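Local coordinates for protein UDP-glucose 6-dehydrogenase (Pyrobaculum islandicum, PDB 3VTF) that probably catalyses the two-step, NAD-dependent oxidation of UDP-glucose to UDP-glucuronate as a member of the UDP-glucose/GDP-mannose dehydrogenase family, at residues Leu237-Ser240 and Phe241-Val245; Pro317-Ala320 and Val321-Leu324; Asp51-Pro54 and Ser55-Glu58. All blocks are in the same frame, centred on the assembly; numbering follows the deposited sequence.

Overall arrangement
Contacts 1, 2 and 3 are all local packings within helices or at a helix start. In sequence, contact 3 comes first, at the start of helix 54-61 in the NAD binding domain, beside the eight-stranded sheet. Contact 1 follows on helix 221-251, whose Ile-239 packs on the uracil, and contact 2 lies on helix 304-328. Contacts 1 and 2 are neighbours, with centres about 17 Å apart and nearest atoms about 8 Å apart. The centre of contact 3 is about 39 Å from that of contact 1 and about 40 Å from that of contact 2. Asp-51, one predicted NAD-binding residue, is thus far from the uracil end of the substrate pocket, across the chain's centre from contact 1.

Contact 1: Leu237-Ser240 and Phe241-Val245; sequences LKIS and FANEV. With UPG (uridine-5'-diphosphate-glucose), chain B.
Ser-240 O accepts the backbone N of Glu-244 at 2.7 Å with an N-H...O angle of 158°, a short bond of the regular i to i+4 ladder. Leu-237 O takes Phe-241 N at the same 2.7 Å, and Lys-238 and Ile-239 continue the ladder to Ala-242 and Asn-243. On one flank a water joins two side chains a turn apart, donating to Ser-240 OG at 3.0 Å and accepting from Asn-243 ND2 at 2.9 Å. Ser-240 OG also bonds to Val-309 O, while Asn-243 OD1 accepts from Gly-277 N, which fixes which end of the amide faces the water.

Ile-239 lies flat over one face of the uracil of UDP-glucose. Its CD1 is 3.6 Å from N1 of the ligand, CG1 is 3.7 Å from N3, and CG2 approaches the carbonyl O2 at 3.6 Å. The first torsion (chi1 -65°) turns both CG1 and CG2 to the base, and their contacts with it are van der Waals packing that lines one wall of the pocket. Phe-241 instead receives Val-245 CG2 on a ring face.

Helix 221-251 is buried here between helix 304-328, touched by Leu-237 and Asn-243, and helix 256-264, whose Phe-260 meets Phe-241; Glu-244 reaches Ile-305 and Ser-306 at the start of helix 304-328 of the second subunit.

Contact 2: Pro317-Ala320 and Val321-Leu324; sequences PRYA and VQLL
This is a local contact between successive turns of one helix, made of backbone i to i+4 bonds and of side chains three to four residues apart. Segments 317-320 and 321-324 lie in the C-terminal half of helix 304-328, just after a kink at Pro-317, whose N has no bond to the preceding turn. The backbone evidence is four hydrogen bonds, from Val-321 N to Pro-317 O through to Leu-324 N to Ala-320 O; Gln-322 N meets Arg-318 O at 2.9 Å.

Among the side chains the chief event is a CH-pi contact. Leu-323 CG sits 4.3 Å from the centroid of the Tyr-319 ring and only 11° off its normal, hence squarely over the face. Both methyls lie toward the hydroxyl end of the ring: CD1 is 3.9 Å from Tyr-319 CE2, and CD2 is 4.0 Å from Tyr-319 CZ. The ring reaches this position because CG of Tyr-319 is anti to the backbone N (chi1 -177°). Gln-322 OE1 approaches the ring at its edge, near the ring plane, 4.1 Å from CD1 of Tyr-319, with the amide turned 79° from the ring.

At the outer side a water accepts from Gln-322 NE2 at 3.0 Å and, weakly, from Arg-318 NH2. Lys-250 of helix 221-251 touches both Tyr-319 and Leu-323, whereas Ala-320 and Leu-324 pack on Val-424 of strand 422-425.

The chemistry therefore divides the helix: apolar and aromatic side chains are turned to neighbouring elements, including Lys-250, while the polar ends of Gln-322 and, weakly, Arg-318 meet through one water, their side chains coming no nearer than Arg-318 CB to Gln-322 NE2.

Contact 3: Asp51-Pro54 and Ser55-Glu58; sequences DVNP and SIVE
Asn-53 meets Ile-56 and Ser-55 with successive atoms of its side chain. CB lies 3.8 Å from Ile-56 CD1, and CG is 3.9 Å from Ile-56 CG1, the two side chains crossing at about a right angle. At the tip OD1 accepts twice from Ser-55, from its N at 2.9 Å and from its OG at 2.9 Å, while a longer, weak bond comes from Ile-56 N; ND2 lies 3.9 Å from Ser-55 OG. The N-H of Ser-55 comes within 16° of the carbonyl plane, whereas OG is tilted 33° from it. CG anti to the backbone N (chi1 -179°) swings the amide over the first turn, making Asn-53 the N-cap of the helix. With an alanine here, the N-H and OG of Ser-55 would probably lose this shared acceptor and the helix start its side-chain cap.

Asp-51 OD2 takes Asn-53 N at 2.9 Å, an Asx turn, and also lies against Ile-56 CD1. Asp-51, predicted to bind NAD, follows strand 46-50 of the Rossmann-type sheet. Its OD1 bonds to Leu-29 N between strand 23-27 and helix 31-43, so the turn links that loop to the start of helix 54-61.

Contact 1: Leu237-Ser240 and Phe241-Val245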
loop_
_atom_site.group_PDB
_atom_site.type_symbol
_atom_site.label_atom_id
_atom_site.label_comp_id
_atom_site.label_asym_id
_atom_site.label_seq_id
_atom_site.Cartn_x
_atom_site.Cartn_y
_atom_site.Cartn_z
ATOM N N LEU A 237 -0.976 -5.482 4.736
ATOM C CA LEU A 237 -2.089 -4.693 4.254
ATOM C C LEU A 237 -2.199 -4.825 2.727
ATOM O O LEU A 237 -3.333 -4.890 2.185
ATOM C CB LEU A 237 -1.919 -3.197 4.664
ATOM C CG LEU A 237 -2.793 -2.097 4.119
ATOM C CD1 LEU A 237 -2.662 -0.723 4.826
ATOM C CD2 LEU A 237 -2.310 -1.808 2.717
ATOM N N LYS A 238 -1.063 -4.782 2.011
ATOM C CA LYS A 238 -1.164 -4.981 0.533
ATOM C C LYS A 238 -1.763 -6.287 0.230
ATOM O O LYS A 238 -2.537 -6.349 -0.743
ATOM C CB LYS A 238 0.200 -4.894 -0.193
ATOM C CG LYS A 238 0.926 -3.580 0.147
ATOM C CD LYS A 238 2.088 -3.092 -0.797
ATOM C CE LYS A 238 1.923 -3.415 -2.297
ATOM N NZ LYS A 238 3.067 -2.822 -3.150
ATOM N N ILE A 239 -1.326 -7.356 0.928
ATOM C CA ILE A 239 -1.849 -8.696 0.677
ATOM C C ILE A 239 -3.395 -8.732 0.947
ATOM O O ILE A 239 -4.180 -9.264 0.136
ATOM C CB ILE A 239 -1.125 -9.715 1.571
ATOM C CG1 ILE A 239 0.377 -9.772 1.172
ATOM C CG2 ILE A 239 -1.673 -11.115 1.391
ATOM C CD1 ILE A 239 1.224 -10.563 2.156
ATOM N N SER A 240 -3.809 -8.191 2.086
ATOM C CA SER A 240 -5.240 -8.227 2.460
ATOM C C SER A 240 -6.083 -7.333 1.560
ATOM O O SER A 240 -7.259 -7.657 1.260
ATOM C CB SER A 240 -5.386 -7.783 3.959
ATOM O OG SER A 240 -4.962 -8.839 4.735
ATOM N N PHE A 241 -5.523 -6.191 1.161
ATOM C CA PHE A 241 -6.181 -5.376 0.183
ATOM C C PHE A 241 -6.384 -6.162 -1.135
ATOM O O PHE A 241 -7.463 -6.085 -1.758
ATOM C CB PHE A 241 -5.509 -4.061 -0.054
ATOM C CG PHE A 241 -6.235 -3.179 -0.995
ATOM C CD1 PHE A 241 -7.435 -2.596 -0.613
ATOM C CD2 PHE A 241 -5.788 -2.985 -2.269
ATOM C CE1 PHE A 241 -8.158 -1.731 -1.452
ATOM C CE2 PHE A 241 -6.454 -2.129 -3.139
ATOM C CZ PHE A 241 -7.644 -1.471 -2.753
ATOM N N ALA A 242 -5.334 -6.845 -1.608
ATOM C CA ALA A 242 -5.458 -7.658 -2.866
ATOM C C ALA A 242 -6.570 -8.723 -2.671
ATOM O O ALA A 242 -7.305 -9.029 -3.623
ATOM C CB ALA A 242 -4.132 -8.317 -3.243
ATOM N N ASN A 243 -6.699 -9.218 -1.426
ATOM C CA ASN A 243 -7.712 -10.253 -1.164
ATOM C C ASN A 243 -9.088 -9.647 -1.109
ATOM O O ASN A 243 -10.025 -10.198 -1.651
ATOM C CB ASN A 243 -7.366 -11.021 0.112
ATOM C CG ASN A 243 -6.288 -12.031 -0.173
ATOM O OD1 ASN A 243 -6.249 -12.582 -1.315
ATOM N ND2 ASN A 243 -5.500 -12.379 0.836
ATOM N N GLU A 244 -9.198 -8.461 -0.503
ATOM C CA GLU A 244 -10.510 -7.738 -0.497
ATOM C C GLU A 244 -10.956 -7.411 -1.918
ATOM O O GLU A 244 -12.132 -7.628 -2.341
ATOM C CB GLU A 244 -10.401 -6.414 0.304
ATOM C CG GLU A 244 -11.748 -5.654 0.346
ATOM C CD GLU A 244 -11.819 -4.722 1.557
ATOM O OE1 GLU A 244 -11.639 -5.240 2.700
ATOM O OE2 GLU A 244 -12.129 -3.520 1.320
ATOM N N VAL A 245 -10.053 -6.805 -2.684
ATOM C CA VAL A 245 -10.339 -6.546 -4.114
ATOM C C VAL A 245 -10.640 -7.879 -4.848
ATOM O O VAL A 245 -11.552 -7.940 -5.717
ATOM C CB VAL A 245 -9.142 -5.803 -4.743
ATOM C CG1 VAL A 245 -9.291 -5.689 -6.268
ATOM C CG2 VAL A 245 -9.120 -4.410 -4.117
HETATM N N1 UPG B . 2.325 -13.670 0.717
HETATM C C2 UPG B . 1.066 -13.535 0.060
HETATM N N3 UPG B . 0.979 -12.748 -1.014
HETATM C C4 UPG B . 2.081 -12.018 -1.432
HETATM C C5 UPG B . 3.362 -12.101 -0.783
HETATM C C6 UPG B . 3.418 -12.937 0.350
HETATM O O2 UPG B . 0.035 -14.168 0.453
HETATM O O4 UPG B . 1.937 -11.236 -2.431
HETATM C C1C UPG B . 2.314 -14.544 1.913
HETATM C C2C UPG B . 3.397 -15.598 1.791
HETATM O O2C UPG B . 2.931 -16.782 1.149
HETATM C C3C UPG B . 3.749 -15.874 3.270
HETATM C C4C UPG B . 3.530 -14.529 3.963
HETATM O O4C UPG B . 2.793 -13.732 3.009
HETATM O O3C UPG B . 2.747 -16.759 3.839
HETATM C C5C UPG B . 4.845 -13.788 4.304
HETATM O O5C UPG B . 5.716 -13.912 3.174
HETATM P PA UPG B . 7.257 -13.229 3.239
HETATM O O1A UPG B . 7.160 -11.676 3.384
HETATM O O2A UPG B . 8.125 -13.914 2.153
HETATM O O3A UPG B . 7.802 -14.009 4.539
HETATM P PB UPG B . 8.739 -13.529 5.798
HETATM O O1B UPG B . 9.994 -14.363 5.762
HETATM O O2B UPG B . 7.680 -13.835 6.888
HETATM O O3B UPG B . 9.224 -12.019 5.636
HETATM C "C1'" UPG B . 8.532 -10.934 6.327
HETATM C "C2'" UPG B . 8.920 -9.650 5.628
HETATM C "C3'" UPG B . 10.403 -9.354 5.956
HETATM C "C4'" UPG B . 10.539 -9.292 7.496
HETATM C "C5'" UPG B . 10.223 -10.732 8.066
HETATM C "C6'" UPG B . 10.254 -10.887 9.603
HETATM O "O2'" UPG B . 8.780 -10.089 4.221
HETATM O "O3'" UPG B . 10.719 -8.111 5.361
HETATM O "O4'" UPG B . 11.927 -9.017 7.785
HETATM O "O5'" UPG B . 8.818 -10.899 7.725
HETATM O "O6'" UPG B . 9.904 -9.628 10.228
HETATM O O HOH W 1 -4.966 -11.547 3.557
#

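Contact 2: Pro317-Ala320 and Val321-Leu324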
loop_
_atom_site.group_PDB
_atom_site.type_symbol
_atom_site.label_atom_id
_atom_site.label_comp_id
_atom_site.label_asym_id
_atom_site.label_seq_id
_atom_site.Cartn_x
_atom_site.Cartn_y
_atom_site.Cartn_z
ATOM N N PRO A 317 -8.737 -18.528 4.513
ATOM C CA PRO A 317 -8.706 -20.005 4.555
ATOM C C PRO A 317 -10.105 -20.649 4.803
ATOM O O PRO A 317 -10.405 -21.722 4.257
ATOM C CB PRO A 317 -7.812 -20.322 5.766
ATOM C CG PRO A 317 -7.013 -19.058 5.970
ATOM C CD PRO A 317 -7.874 -17.930 5.563
ATOM N N ARG A 318 -10.941 -19.992 5.603
ATOM C CA ARG A 318 -12.329 -20.442 5.800
ATOM C C ARG A 318 -13.048 -20.356 4.459
ATOM O O ARG A 318 -13.828 -21.257 4.095
ATOM C CB ARG A 318 -13.067 -19.554 6.843
ATOM C CG ARG A 318 -12.655 -19.815 8.301
ATOM C CD ARG A 318 -13.085 -18.761 9.355
ATOM N NE ARG A 318 -14.294 -17.989 9.013
ATOM C CZ ARG A 318 -14.411 -16.631 9.042
ATOM N NH1 ARG A 318 -13.391 -15.840 9.408
ATOM N NH2 ARG A 318 -15.572 -16.032 8.718
ATOM N N TYR A 319 -12.837 -19.273 3.705
ATOM C CA TYR A 319 -13.529 -19.164 2.438
ATOM C C TYR A 319 -13.135 -20.265 1.448
ATOM O O TYR A 319 -13.994 -20.739 0.663
ATOM C CB TYR A 319 -13.311 -17.758 1.840
ATOM C CG TYR A 319 -14.013 -17.437 0.573
ATOM C CD1 TYR A 319 -15.440 -17.447 0.518
ATOM C CD2 TYR A 319 -13.283 -17.069 -0.622
ATOM C CE1 TYR A 319 -16.103 -17.114 -0.657
ATOM C CE2 TYR A 319 -13.970 -16.708 -1.775
ATOM C CZ TYR A 319 -15.358 -16.768 -1.802
ATOM O OH TYR A 319 -15.986 -16.444 -2.985
ATOM N N ALA A 320 -11.842 -20.624 1.448
ATOM C CA ALA A 320 -11.310 -21.620 0.505
ATOM C C ALA A 320 -12.021 -22.976 0.811
ATOM O O ALA A 320 -12.415 -23.688 -0.106
ATOM C CB ALA A 320 -9.750 -21.782 0.685
ATOM N N VAL A 321 -12.133 -23.312 2.100
ATOM C CA VAL A 321 -12.778 -24.539 2.513
ATOM C C VAL A 321 -14.309 -24.468 2.174
ATOM O O VAL A 321 -14.869 -25.431 1.661
ATOM C CB VAL A 321 -12.514 -24.785 4.029
ATOM C CG1 VAL A 321 -13.460 -25.916 4.662
ATOM C CG2 VAL A 321 -11.025 -25.059 4.222
ATOM N N GLN A 322 -14.950 -23.299 2.350
ATOM C CA GLN A 322 -16.332 -23.148 1.962
ATOM C C GLN A 322 -16.562 -23.379 0.458
ATOM O O GLN A 322 -17.585 -24.029 0.048
ATOM C CB GLN A 322 -16.888 -21.774 2.350
ATOM C CG GLN A 322 -16.963 -21.529 3.858
ATOM C CD GLN A 322 -17.337 -20.083 4.179
ATOM O OE1 GLN A 322 -17.807 -19.339 3.297
ATOM N NE2 GLN A 322 -17.129 -19.676 5.442
ATOM N N LEU A 323 -15.638 -22.880 -0.373
ATOM C CA LEU A 323 -15.743 -23.126 -1.818
ATOM C C LEU A 323 -15.661 -24.624 -2.112
ATOM O O LEU A 323 -16.446 -25.130 -2.935
ATOM C CB LEU A 323 -14.605 -22.407 -2.585
ATOM C CG LEU A 323 -14.659 -20.874 -2.590
ATOM C CD1 LEU A 323 -13.372 -20.287 -3.115
ATOM C CD2 LEU A 323 -15.906 -20.417 -3.404
ATOM N N LEU A 324 -14.698 -25.324 -1.486
ATOM C CA LEU A 324 -14.519 -26.748 -1.788
ATOM C C LEU A 324 -15.835 -27.526 -1.394
ATOM O O LEU A 324 -16.364 -28.383 -2.152
ATOM C CB LEU A 324 -13.278 -27.320 -1.046
ATOM C CG LEU A 324 -13.022 -28.777 -1.554
ATOM C CD1 LEU A 324 -12.768 -28.866 -3.073
ATOM C CD2 LEU A 324 -11.932 -29.413 -0.741
HETATM O O HOH W 2 -18.135 -17.162 6.842
#

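Contact 3: Asp51-Pro54 and Ser55-Glu58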
loop_
_atom_site.group_PDB
_atom_site.type_symbol
_atom_site.label_atom_id
_atom_site.label_comp_id
_atom_site.label_asym_id
_atom_site.label_seq_id
_atom_site.Cartn_x
_atom_site.Cartn_y
_atom_site.Cartn_z
ATOM N N ASP A 51 22.931 -19.432 21.687
ATOM C CA ASP A 51 21.507 -19.664 21.717
ATOM C C ASP A 51 21.136 -20.480 22.960
ATOM O O ASP A 51 21.969 -21.280 23.460
ATOM C CB ASP A 51 21.102 -20.479 20.485
ATOM C CG ASP A 51 19.625 -20.530 20.285
ATOM O OD1 ASP A 51 19.090 -19.637 19.608
ATOM O OD2 ASP A 51 18.967 -21.483 20.744
ATOM N N VAL A 52 19.922 -20.302 23.446
ATOM C CA VAL A 52 19.451 -21.053 24.636
ATOM C C VAL A 52 19.505 -22.590 24.366
ATOM O O VAL A 52 19.612 -23.369 25.287
ATOM C CB VAL A 52 17.994 -20.624 25.023
ATOM C CG1 VAL A 52 17.021 -21.012 23.912
ATOM C CG2 VAL A 52 17.536 -21.206 26.394
ATOM N N ASN A 53 19.438 -23.015 23.108
ATOM C CA ASN A 53 19.353 -24.460 22.836
ATOM C C ASN A 53 20.742 -25.031 22.529
ATOM O O ASN A 53 21.304 -24.705 21.512
ATOM C CB ASN A 53 18.317 -24.666 21.757
ATOM C CG ASN A 53 18.120 -26.149 21.391
ATOM O OD1 ASN A 53 19.015 -26.973 21.563
ATOM N ND2 ASN A 53 16.924 -26.477 20.903
ATOM N N PRO A 54 21.332 -25.870 23.436
ATOM C CA PRO A 54 22.705 -26.293 23.245
ATOM C C PRO A 54 22.844 -27.130 21.952
ATOM O O PRO A 54 23.938 -27.136 21.322
ATOM C CB PRO A 54 22.996 -27.103 24.521
ATOM C CG PRO A 54 21.654 -27.557 24.994
ATOM C CD PRO A 54 20.794 -26.383 24.708
ATOM N N SER A 55 21.777 -27.821 21.539
ATOM C CA SER A 55 21.911 -28.621 20.297
ATOM C C SER A 55 22.032 -27.723 19.048
ATOM O O SER A 55 22.654 -28.095 18.019
ATOM C CB SER A 55 20.805 -29.666 20.141
ATOM O OG SER A 55 19.629 -29.067 19.676
ATOM N N ILE A 56 21.453 -26.522 19.108
ATOM C CA ILE A 56 21.676 -25.582 18.009
ATOM C C ILE A 56 23.117 -25.190 17.981
ATOM O O ILE A 56 23.720 -25.189 16.938
ATOM C CB ILE A 56 20.742 -24.352 18.167
ATOM C CG1 ILE A 56 19.315 -24.823 17.885
ATOM C CG2 ILE A 56 21.130 -23.262 17.185
ATOM C CD1 ILE A 56 18.215 -23.739 18.059
ATOM N N VAL A 57 23.687 -24.800 19.133
ATOM C CA VAL A 57 25.082 -24.400 19.146
ATOM C C VAL A 57 26.034 -25.533 18.625
ATOM O O VAL A 57 26.996 -25.253 17.845
ATOM C CB VAL A 57 25.546 -23.949 20.541
ATOM C CG1 VAL A 57 27.087 -23.783 20.608
ATOM C CG2 VAL A 57 24.782 -22.685 20.960
ATOM N N GLU A 58 25.785 -26.760 19.077
ATOM C CA GLU A 58 26.592 -27.923 18.724
ATOM C C GLU A 58 26.538 -28.181 17.224
ATOM O O GLU A 58 27.543 -28.469 16.610
ATOM C CB GLU A 58 26.093 -29.183 19.448
ATOM C CG GLU A 58 26.420 -29.294 20.929
ATOM C CD GLU A 58 25.819 -30.542 21.561
ATOM O OE1 GLU A 58 24.977 -30.422 22.479
ATOM O OE2 GLU A 58 26.185 -31.651 21.126
#